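Local coordinates for reticulocyte-binding protein 2a (Plasmodium vivax, PDB 4Z8N), which probably binds a receptor on the surface of red blood cells through this alpha-helical domain as the malaria parasite invades them, at residues K74-K79 with K105-A110; E156-R161 with N258-Y263. All blocks are in the same frame, centred on the assembly; numbering follows the deposited sequence.

How the contacts relate
Contacts 1 and 2 sit on opposite sides of the centre of this elongated helical domain, their own centres about 35 Å apart, and share no helix. Contact 1 joins two helices close in sequence, 71-85 and 94-115, running roughly antiparallel; it is partly buried, and two leucines, an alanine and a glutamine make it up. Contact 2 brings together helices 149-162 and 246-297, far apart in the chain and roughly parallel; it is buried and mainly aromatic, with a tyrosine pair and a partly exposed arginine. The leucine and glutamine contact has the closer segment axes, 9.2 Å against 10.7 Å, whereas the bulkier tyrosines bury somewhat more surface.

Contact 1: residues K74-K79 with K105-A110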
ATOM      1  N   LYS A  74      16.726   5.685  -2.400  1.00 41.94           N
ATOM      2  CA  LYS A  74      15.683   5.485  -3.400  1.00 38.75           C
ATOM      3  C   LYS A  74      16.169   5.900  -4.783  1.00 42.46           C
ATOM      4  O   LYS A  74      15.888   5.231  -5.777  1.00 42.49           O
ATOM      5  CB  LYS A  74      14.427   6.274  -3.028  1.00 41.13           C
ATOM      6  CG  LYS A  74      13.283   6.116  -4.016  1.00 42.19           C
ATOM      7  CD  LYS A  74      12.064   6.906  -3.580  1.00 39.54           C
ATOM      8  CE  LYS A  74      12.339   8.395  -3.559  1.00 44.16           C
ATOM      9  NZ  LYS A  74      12.681   8.914  -4.911  1.00 47.46           N
ATOM     10  N   ALA A  75      16.904   7.008  -4.833  1.00 44.89           N
ATOM     11  CA  ALA A  75      17.437   7.530  -6.085  1.00 41.80           C
ATOM     12  C   ALA A  75      18.390   6.538  -6.744  1.00 41.70           C
ATOM     13  O   ALA A  75      18.266   6.246  -7.934  1.00 39.93           O
ATOM     14  CB  ALA A  75      18.141   8.853  -5.845  1.00 42.25           C
ATOM     15  N   ALA A  76      19.338   6.025  -5.964  1.00 43.99           N
ATOM     16  CA  ALA A  76      20.293   5.040  -6.458  1.00 43.99           C
ATOM     17  C   ALA A  76      19.571   3.801  -6.982  1.00 42.92           C
ATOM     18  O   ALA A  76      19.932   3.254  -8.025  1.00 41.19           O
ATOM     19  CB  ALA A  76      21.280   4.657  -5.362  1.00 40.97           C
ATOM     20  N   LEU A  77      18.544   3.371  -6.256  1.00 38.29           N
ATOM     21  CA  LEU A  77      17.743   2.218  -6.658  1.00 35.71           C
ATOM     22  C   LEU A  77      17.040   2.458  -7.994  1.00 37.53           C
ATOM     23  O   LEU A  77      17.038   1.590  -8.866  1.00 37.44           O
ATOM     24  CB  LEU A  77      16.715   1.882  -5.575  1.00 33.49           C
ATOM     25  CG  LEU A  77      15.700   0.778  -5.875  1.00 36.25           C
ATOM     26  CD1 LEU A  77      16.393  -0.549  -6.180  1.00 36.90           C
ATOM     27  CD2 LEU A  77      14.734   0.624  -4.712  1.00 33.88           C
ATOM     28  N   GLU A  78      16.452   3.641  -8.152  1.00 38.89           N
ATOM     29  CA  GLU A  78      15.727   3.974  -9.375  1.00 39.92           C
ATOM     30  C   GLU A  78      16.657   4.168 -10.574  1.00 38.92           C
ATOM     31  O   GLU A  78      16.274   3.895 -11.710  1.00 34.75           O
ATOM     32  CB  GLU A  78      14.872   5.228  -9.168  1.00 39.23           C
ATOM     33  CG  GLU A  78      13.723   5.033  -8.189  1.00 43.01           C
ATOM     34  CD  GLU A  78      12.655   6.102  -8.314  1.00 50.20           C
ATOM     35  OE1 GLU A  78      12.718   7.096  -7.562  1.00 54.51           O
ATOM     36  OE2 GLU A  78      11.749   5.945  -9.161  1.00 53.24           O
ATOM     37  N   LYS A  79      17.877   4.636 -10.330  1.00 32.85           N
ATOM     38  CA  LYS A  79      18.837   4.777 -11.417  1.00 37.31           C
ATOM     39  C   LYS A  79      19.306   3.406 -11.892  1.00 36.04           C
ATOM     40  O   LYS A  79      19.552   3.204 -13.079  1.00 34.59           O
ATOM     41  CB  LYS A  79      20.027   5.634 -10.990  1.00 48.74           C
ATOM     42  CG  LYS A  79      20.363   6.718 -11.997  1.00 63.36           C
ATOM     43  CD  LYS A  79      19.120   7.525 -12.320  1.00 72.19           C
ATOM     44  CE  LYS A  79      19.056   7.920 -13.785  1.00 77.18           C
ATOM     45  NZ  LYS A  79      17.818   8.687 -14.087  1.00 80.11           N
ATOM     46  N   LYS A 105      19.357  -5.793  -6.336  1.00 39.22           N
ATOM     47  CA  LYS A 105      18.893  -6.588  -5.201  1.00 44.03           C
ATOM     48  C   LYS A 105      19.372  -6.007  -3.875  1.00 46.07           C
ATOM     49  O   LYS A 105      18.594  -5.866  -2.932  1.00 47.96           O
ATOM     50  CB  LYS A 105      19.369  -8.036  -5.327  1.00 44.92           C
ATOM     51  CG  LYS A 105      18.777  -8.802  -6.495  1.00 48.31           C
ATOM     52  CD  LYS A 105      19.493 -10.136  -6.671  1.00 57.12           C
ATOM     53  CE  LYS A 105      18.774 -11.038  -7.658  1.00 59.98           C
ATOM     54  NZ  LYS A 105      19.519 -12.308  -7.900  1.00 65.90           N
ATOM     55  N   GLN A 106      20.659  -5.677  -3.807  1.00 44.71           N
ATOM     56  CA  GLN A 106      21.240  -5.095  -2.603  1.00 46.82           C
ATOM     57  C   GLN A 106      20.588  -3.754  -2.289  1.00 40.80           C
ATOM     58  O   GLN A 106      20.247  -3.468  -1.142  1.00 39.78           O
ATOM     59  CB  GLN A 106      22.751  -4.927  -2.767  1.00 50.89           C
ATOM     60  CG  GLN A 106      23.490  -6.230  -3.034  1.00 61.50           C
ATOM     61  CD  GLN A 106      24.904  -6.012  -3.542  1.00 72.29           C
ATOM     62  OE1 GLN A 106      25.208  -4.985  -4.151  1.00 71.06           O
ATOM     63  NE2 GLN A 106      25.779  -6.981  -3.292  1.00 77.07           N
ATOM     64  N   GLN A 107      20.404  -2.942  -3.325  1.00 38.10           N
ATOM     65  CA  GLN A 107      19.836  -1.610  -3.167  1.00 39.73           C
ATOM     66  C   GLN A 107      18.359  -1.646  -2.781  1.00 40.34           C
ATOM     67  O   GLN A 107      17.895  -0.797  -2.020  1.00 38.57           O
ATOM     68  CB  GLN A 107      20.022  -0.801  -4.451  1.00 39.17           C
ATOM     69  CG  GLN A 107      21.452  -0.337  -4.677  1.00 45.98           C
ATOM     70  CD  GLN A 107      21.625   0.356  -6.009  1.00 47.35           C
ATOM     71  OE1 GLN A 107      20.859   0.123  -6.945  1.00 40.60           O
ATOM     72  NE2 GLN A 107      22.629   1.219  -6.103  1.00 49.02           N
ATOM     73  N   LEU A 108      17.621  -2.619  -3.306  1.00 39.51           N
ATOM     74  CA  LEU A 108      16.226  -2.794  -2.915  1.00 39.15           C
ATOM     75  C   LEU A 108      16.152  -3.215  -1.452  1.00 41.16           C
ATOM     76  O   LEU A 108      15.317  -2.727  -0.692  1.00 41.03           O
ATOM     77  CB  LEU A 108      15.527  -3.826  -3.804  1.00 37.82           C
ATOM     78  CG  LEU A 108      14.091  -4.209  -3.422  1.00 39.97           C
ATOM     79  CD1 LEU A 108      13.173  -2.993  -3.414  1.00 35.95           C
ATOM     80  CD2 LEU A 108      13.542  -5.294  -4.346  1.00 41.64           C
ATOM     81  N   ASP A 109      17.043  -4.121  -1.060  1.00 42.21           N
ATOM     82  CA  ASP A 109      17.085  -4.599   0.315  1.00 46.98           C
ATOM     83  C   ASP A 109      17.503  -3.490   1.278  1.00 45.42           C
ATOM     84  O   ASP A 109      16.990  -3.400   2.392  1.00 43.67           O
ATOM     85  CB  ASP A 109      18.036  -5.790   0.440  1.00 55.55           C
ATOM     86  CG  ASP A 109      18.033  -6.393   1.829  1.00 67.74           C
ATOM     87  OD1 ASP A 109      16.934  -6.587   2.390  1.00 71.97           O
ATOM     88  OD2 ASP A 109      19.128  -6.669   2.361  1.00 75.27           O
ATOM     89  N   ALA A 110      18.434  -2.646   0.844  1.00 44.25           N
ATOM     90  CA  ALA A 110      18.926  -1.558   1.684  1.00 47.67           C
ATOM     91  C   ALA A 110      17.863  -0.478   1.877  1.00 47.76           C
ATOM     92  O   ALA A 110      17.726   0.075   2.968  1.00 49.60           O
ATOM     93  CB  ALA A 110      20.195  -0.955   1.089  1.00 45.18           C
TER
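The carboxamide of Gln107 is the flat group here, and it lies against the backbone and methyl group of Ala76. Its NE2 comes within 3.8 Å of Ala76 CB, while OE1 stands 3.4 Å from Ala76 O. Two acceptors so placed cannot bond to each other; the hydroxyl of Thr80, one turn on from Ala76, is hydrogen-bonded to each, its one proton being shared between them or alternating. An extended chain beyond CG carries the amide across to helix 71-85, and its OE1 also approaches Leu77 CA. These helices, 71-85 and 94-115, form an antiparallel pair within the Rh5 coiled-coil domain, with segment axes 9.2 Å apart and 150° between their directions. Leu77 lies nearest Gln107 in the backbone register and supplies the apolar half of the contact. With CG anti to the backbone N (chi1 175°), its CD1 reaches the facing helix, 3.7 Å from Leu108 N and 4.0 Å from Gln107 CB. The other branch, CD2, meets Leu108 CD1 at 4.1 Å, the two leucine side chains crossing obliquely. Tyr104 and Ile4 also touch Leu77, the latter from the N-terminal part of the chain.

Contact 2: residues E156-R161 with N258-Y263; sequences EIYVER and NFYATY
Tyr158 and Tyr260 lay their rings almost parallel, 11° between the planes, but displaced along one another, with little ring-on-ring overlap. Their helices, 149-162 and 246-297, belong to the helical Rh5 coiled-coil domain and run in roughly the same direction; the axes of segments 156-161 and 258-263 pass 10.7 Å apart. The displacement places Tyr260 CB over the centre of the Tyr158 ring, 3.6 Å from its centroid and almost on the ring normal, a CH-pi contact. The ring atoms pack closely as well: Tyr158 CE1 lies 3.4 Å from Tyr260 CD2. Tyr260 CG is anti to its own backbone N (chi1 176°), which carries the phenol over to Arg161, while the two tyrosine side chains run nearly perpendicular. Arg161 meets the far end of that phenol, its CD 3.3 Å from Tyr260 OH and its guanidinium plane inclined 39° to the ring. Ile157 CG2 sits over the middle of one face of the Arg161 guanidinium, 3.5 Å from its plane. A weak, bent hydrogen bond runs from Arg161 NH1 to Tyr260 OH, 3.4 Å long; NH1 also bonds Tyr36 OH on helix 26-37. That same helix supplies Glu33, weakly bonded to Tyr158 OH. One turn beyond Tyr260, the buried hydroxyl of Tyr263 has no hydrogen-bonding partner in the model, with Tyr263 OH 3.8 Å from Arg161 O.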
ATOM      1  N   GLU A 156     -23.052   5.444   7.692  1.00 44.63           N
ATOM      2  CA  GLU A 156     -23.673   5.825   6.431  1.00 50.07           C
ATOM      3  C   GLU A 156     -22.660   6.512   5.521  1.00 44.70           C
ATOM      4  O   GLU A 156     -22.657   6.306   4.308  1.00 46.13           O
ATOM      5  CB  GLU A 156     -24.875   6.740   6.675  1.00 60.16           C
ATOM      6  CG  GLU A 156     -25.619   7.135   5.410  1.00 70.24           C
ATOM      7  CD  GLU A 156     -26.207   5.942   4.681  1.00 80.88           C
ATOM      8  OE1 GLU A 156     -26.658   4.992   5.356  1.00 85.40           O
ATOM      9  OE2 GLU A 156     -26.213   5.952   3.432  1.00 85.33           O
ATOM     10  N   ILE A 157     -21.798   7.327   6.119  1.00 40.46           N
ATOM     11  CA  ILE A 157     -20.731   7.985   5.376  1.00 41.78           C
ATOM     12  C   ILE A 157     -19.750   6.955   4.827  1.00 39.82           C
ATOM     13  O   ILE A 157     -19.369   7.016   3.658  1.00 43.93           O
ATOM     14  CB  ILE A 157     -19.978   9.003   6.249  1.00 37.57           C
ATOM     15  CG1 ILE A 157     -20.926  10.126   6.677  1.00 37.76           C
ATOM     16  CG2 ILE A 157     -18.782   9.568   5.498  1.00 33.26           C
ATOM     17  CD1 ILE A 157     -20.279  11.185   7.537  1.00 36.76           C
ATOM     18  N   TYR A 158     -19.356   6.002   5.668  1.00 39.95           N
ATOM     19  CA  TYR A 158     -18.418   4.955   5.264  1.00 42.00           C
ATOM     20  C   TYR A 158     -18.996   4.054   4.178  1.00 40.93           C
ATOM     21  O   TYR A 158     -18.316   3.721   3.208  1.00 39.85           O
ATOM     22  CB  TYR A 158     -18.008   4.100   6.467  1.00 40.14           C
ATOM     23  CG  TYR A 158     -17.125   4.813   7.463  1.00 40.09           C
ATOM     24  CD1 TYR A 158     -16.449   5.973   7.115  1.00 36.61           C
ATOM     25  CD2 TYR A 158     -16.958   4.318   8.751  1.00 38.47           C
ATOM     26  CE1 TYR A 158     -15.638   6.626   8.020  1.00 38.15           C
ATOM     27  CE2 TYR A 158     -16.147   4.964   9.663  1.00 38.23           C
ATOM     28  CZ  TYR A 158     -15.489   6.118   9.292  1.00 38.87           C
ATOM     29  OH  TYR A 158     -14.682   6.770  10.193  1.00 42.57           O
ATOM     30  N   VAL A 159     -20.250   3.654   4.359  1.00 41.76           N
ATOM     31  CA  VAL A 159     -20.934   2.787   3.406  1.00 42.42           C
ATOM     32  C   VAL A 159     -20.987   3.428   2.019  1.00 44.08           C
ATOM     33  O   VAL A 159     -20.668   2.787   1.019  1.00 47.93           O
ATOM     34  CB  VAL A 159     -22.366   2.448   3.889  1.00 47.76           C
ATOM     35  CG1 VAL A 159     -23.229   1.959   2.741  1.00 49.52           C
ATOM     36  CG2 VAL A 159     -22.323   1.413   5.006  1.00 47.11           C
ATOM     37  N   GLU A 160     -21.372   4.699   1.961  1.00 42.24           N
ATOM     38  CA  GLU A 160     -21.473   5.403   0.686  1.00 48.44           C
ATOM     39  C   GLU A 160     -20.106   5.536   0.007  1.00 44.08           C
ATOM     40  O   GLU A 160     -20.001   5.476  -1.218  1.00 44.02           O
ATOM     41  CB  GLU A 160     -22.101   6.784   0.892  1.00 60.42           C
ATOM     42  CG  GLU A 160     -22.356   7.565  -0.392  1.00 74.44           C
ATOM     43  CD  GLU A 160     -23.417   6.933  -1.280  1.00 86.75           C
ATOM     44  OE1 GLU A 160     -24.219   6.117  -0.780  1.00 89.34           O
ATOM     45  OE2 GLU A 160     -23.448   7.258  -2.486  1.00 93.55           O
ATOM     46  N   ARG A 161     -19.061   5.706   0.808  1.00 37.72           N
ATOM     47  CA  ARG A 161     -17.715   5.862   0.273  1.00 39.32           C
ATOM     48  C   ARG A 161     -17.163   4.573  -0.334  1.00 37.58           C
ATOM     49  O   ARG A 161     -16.540   4.608  -1.391  1.00 37.67           O
ATOM     50  CB  ARG A 161     -16.770   6.378   1.359  1.00 40.40           C
ATOM     51  CG  ARG A 161     -16.959   7.855   1.662  1.00 42.23           C
ATOM     52  CD  ARG A 161     -16.079   8.313   2.807  1.00 42.98           C
ATOM     53  NE  ARG A 161     -16.215   9.748   3.046  1.00 43.49           N
ATOM     54  CZ  ARG A 161     -15.601  10.403   4.025  1.00 39.43           C
ATOM     55  NH1 ARG A 161     -14.804   9.755   4.864  1.00 38.55           N
ATOM     56  NH2 ARG A 161     -15.787  11.709   4.165  1.00 39.62           N
ATOM     57  N   ASN A 258     -11.698   1.732  11.969  1.00 37.06           N
ATOM     58  CA  ASN A 258     -10.599   0.850  11.588  1.00 42.55           C
ATOM     59  C   ASN A 258     -10.858   0.148  10.255  1.00 40.07           C
ATOM     60  O   ASN A 258      -9.948  -0.019   9.447  1.00 38.79           O
ATOM     61  CB  ASN A 258     -10.344  -0.185  12.687  1.00 50.08           C
ATOM     62  CG  ASN A 258      -9.157  -1.075  12.383  1.00 63.90           C
ATOM     63  OD1 ASN A 258      -8.007  -0.640  12.454  1.00 67.56           O
ATOM     64  ND2 ASN A 258      -9.429  -2.330  12.047  1.00 68.65           N
ATOM     65  N   PHE A 259     -12.101  -0.260  10.029  1.00 40.03           N
ATOM     66  CA  PHE A 259     -12.478  -0.879   8.761  1.00 40.91           C
ATOM     67  C   PHE A 259     -12.326   0.097   7.597  1.00 41.14           C
ATOM     68  O   PHE A 259     -11.827  -0.268   6.529  1.00 34.87           O
ATOM     69  CB  PHE A 259     -13.917  -1.400   8.825  1.00 47.35           C
ATOM     70  CG  PHE A 259     -14.066  -2.678   9.600  1.00 49.67           C
ATOM     71  CD1 PHE A 259     -13.069  -3.641   9.572  1.00 53.54           C
ATOM     72  CD2 PHE A 259     -15.200  -2.918  10.358  1.00 50.71           C
ATOM     73  CE1 PHE A 259     -13.203  -4.818  10.284  1.00 55.72           C
ATOM     74  CE2 PHE A 259     -15.338  -4.093  11.073  1.00 52.16           C
ATOM     75  CZ  PHE A 259     -14.340  -5.044  11.035  1.00 55.21           C
ATOM     76  N   TYR A 260     -12.749   1.341   7.798  1.00 42.33           N
ATOM     77  CA  TYR A 260     -12.653   2.332   6.732  1.00 40.09           C
ATOM     78  C   TYR A 260     -11.211   2.786   6.519  1.00 35.95           C
ATOM     79  O   TYR A 260     -10.784   2.995   5.384  1.00 31.93           O
ATOM     80  CB  TYR A 260     -13.541   3.544   7.017  1.00 38.62           C
ATOM     81  CG  TYR A 260     -13.381   4.633   5.979  1.00 42.19           C
ATOM     82  CD1 TYR A 260     -13.830   4.447   4.677  1.00 42.83           C
ATOM     83  CD2 TYR A 260     -12.762   5.838   6.294  1.00 39.21           C
ATOM     84  CE1 TYR A 260     -13.675   5.433   3.718  1.00 42.29           C
ATOM     85  CE2 TYR A 260     -12.607   6.832   5.344  1.00 42.94           C
ATOM     86  CZ  TYR A 260     -13.064   6.622   4.057  1.00 45.76           C
ATOM     87  OH  TYR A 260     -12.910   7.604   3.107  1.00 51.85           O
ATOM     88  N   ALA A 261     -10.466   2.936   7.610  1.00 33.82           N
ATOM     89  CA  ALA A 261      -9.064   3.341   7.520  1.00 40.27           C
ATOM     90  C   ALA A 261      -8.254   2.310   6.741  1.00 36.57           C
ATOM     91  O   ALA A 261      -7.379   2.664   5.952  1.00 35.83           O
ATOM     92  CB  ALA A 261      -8.474   3.541   8.905  1.00 42.10           C
ATOM     93  N   THR A 262      -8.562   1.036   6.966  1.00 35.15           N
ATOM     94  CA  THR A 262      -7.925  -0.062   6.245  1.00 37.68           C
ATOM     95  C   THR A 262      -8.256   0.003   4.757  1.00 38.78           C
ATOM     96  O   THR A 262      -7.380  -0.153   3.905  1.00 41.84           O
ATOM     97  CB  THR A 262      -8.363  -1.426   6.810  1.00 36.00           C
ATOM     98  OG1 THR A 262      -7.924  -1.537   8.170  1.00 37.56           O
ATOM     99  CG2 THR A 262      -7.768  -2.571   5.998  1.00 35.89           C
ATOM    100  N   TYR A 263      -9.530   0.234   4.459  1.00 35.62           N
ATOM    101  CA  TYR A 263      -9.994   0.388   3.089  1.00 34.23           C
ATOM    102  C   TYR A 263      -9.313   1.571   2.403  1.00 35.88           C
ATOM    103  O   TYR A 263      -8.787   1.444   1.297  1.00 34.12           O
ATOM    104  CB  TYR A 263     -11.518   0.562   3.071  1.00 31.67           C
ATOM    105  CG  TYR A 263     -12.091   1.001   1.742  1.00 33.54           C
ATOM    106  CD1 TYR A 263     -12.378   0.075   0.748  1.00 34.29           C
ATOM    107  CD2 TYR A 263     -12.360   2.341   1.488  1.00 35.62           C
ATOM    108  CE1 TYR A 263     -12.908   0.474  -0.466  1.00 35.76           C
ATOM    109  CE2 TYR A 263     -12.888   2.747   0.280  1.00 33.63           C
ATOM    110  CZ  TYR A 263     -13.159   1.810  -0.693  1.00 35.71           C
ATOM    111  OH  TYR A 263     -13.686   2.213  -1.895  1.00 43.25           O
TER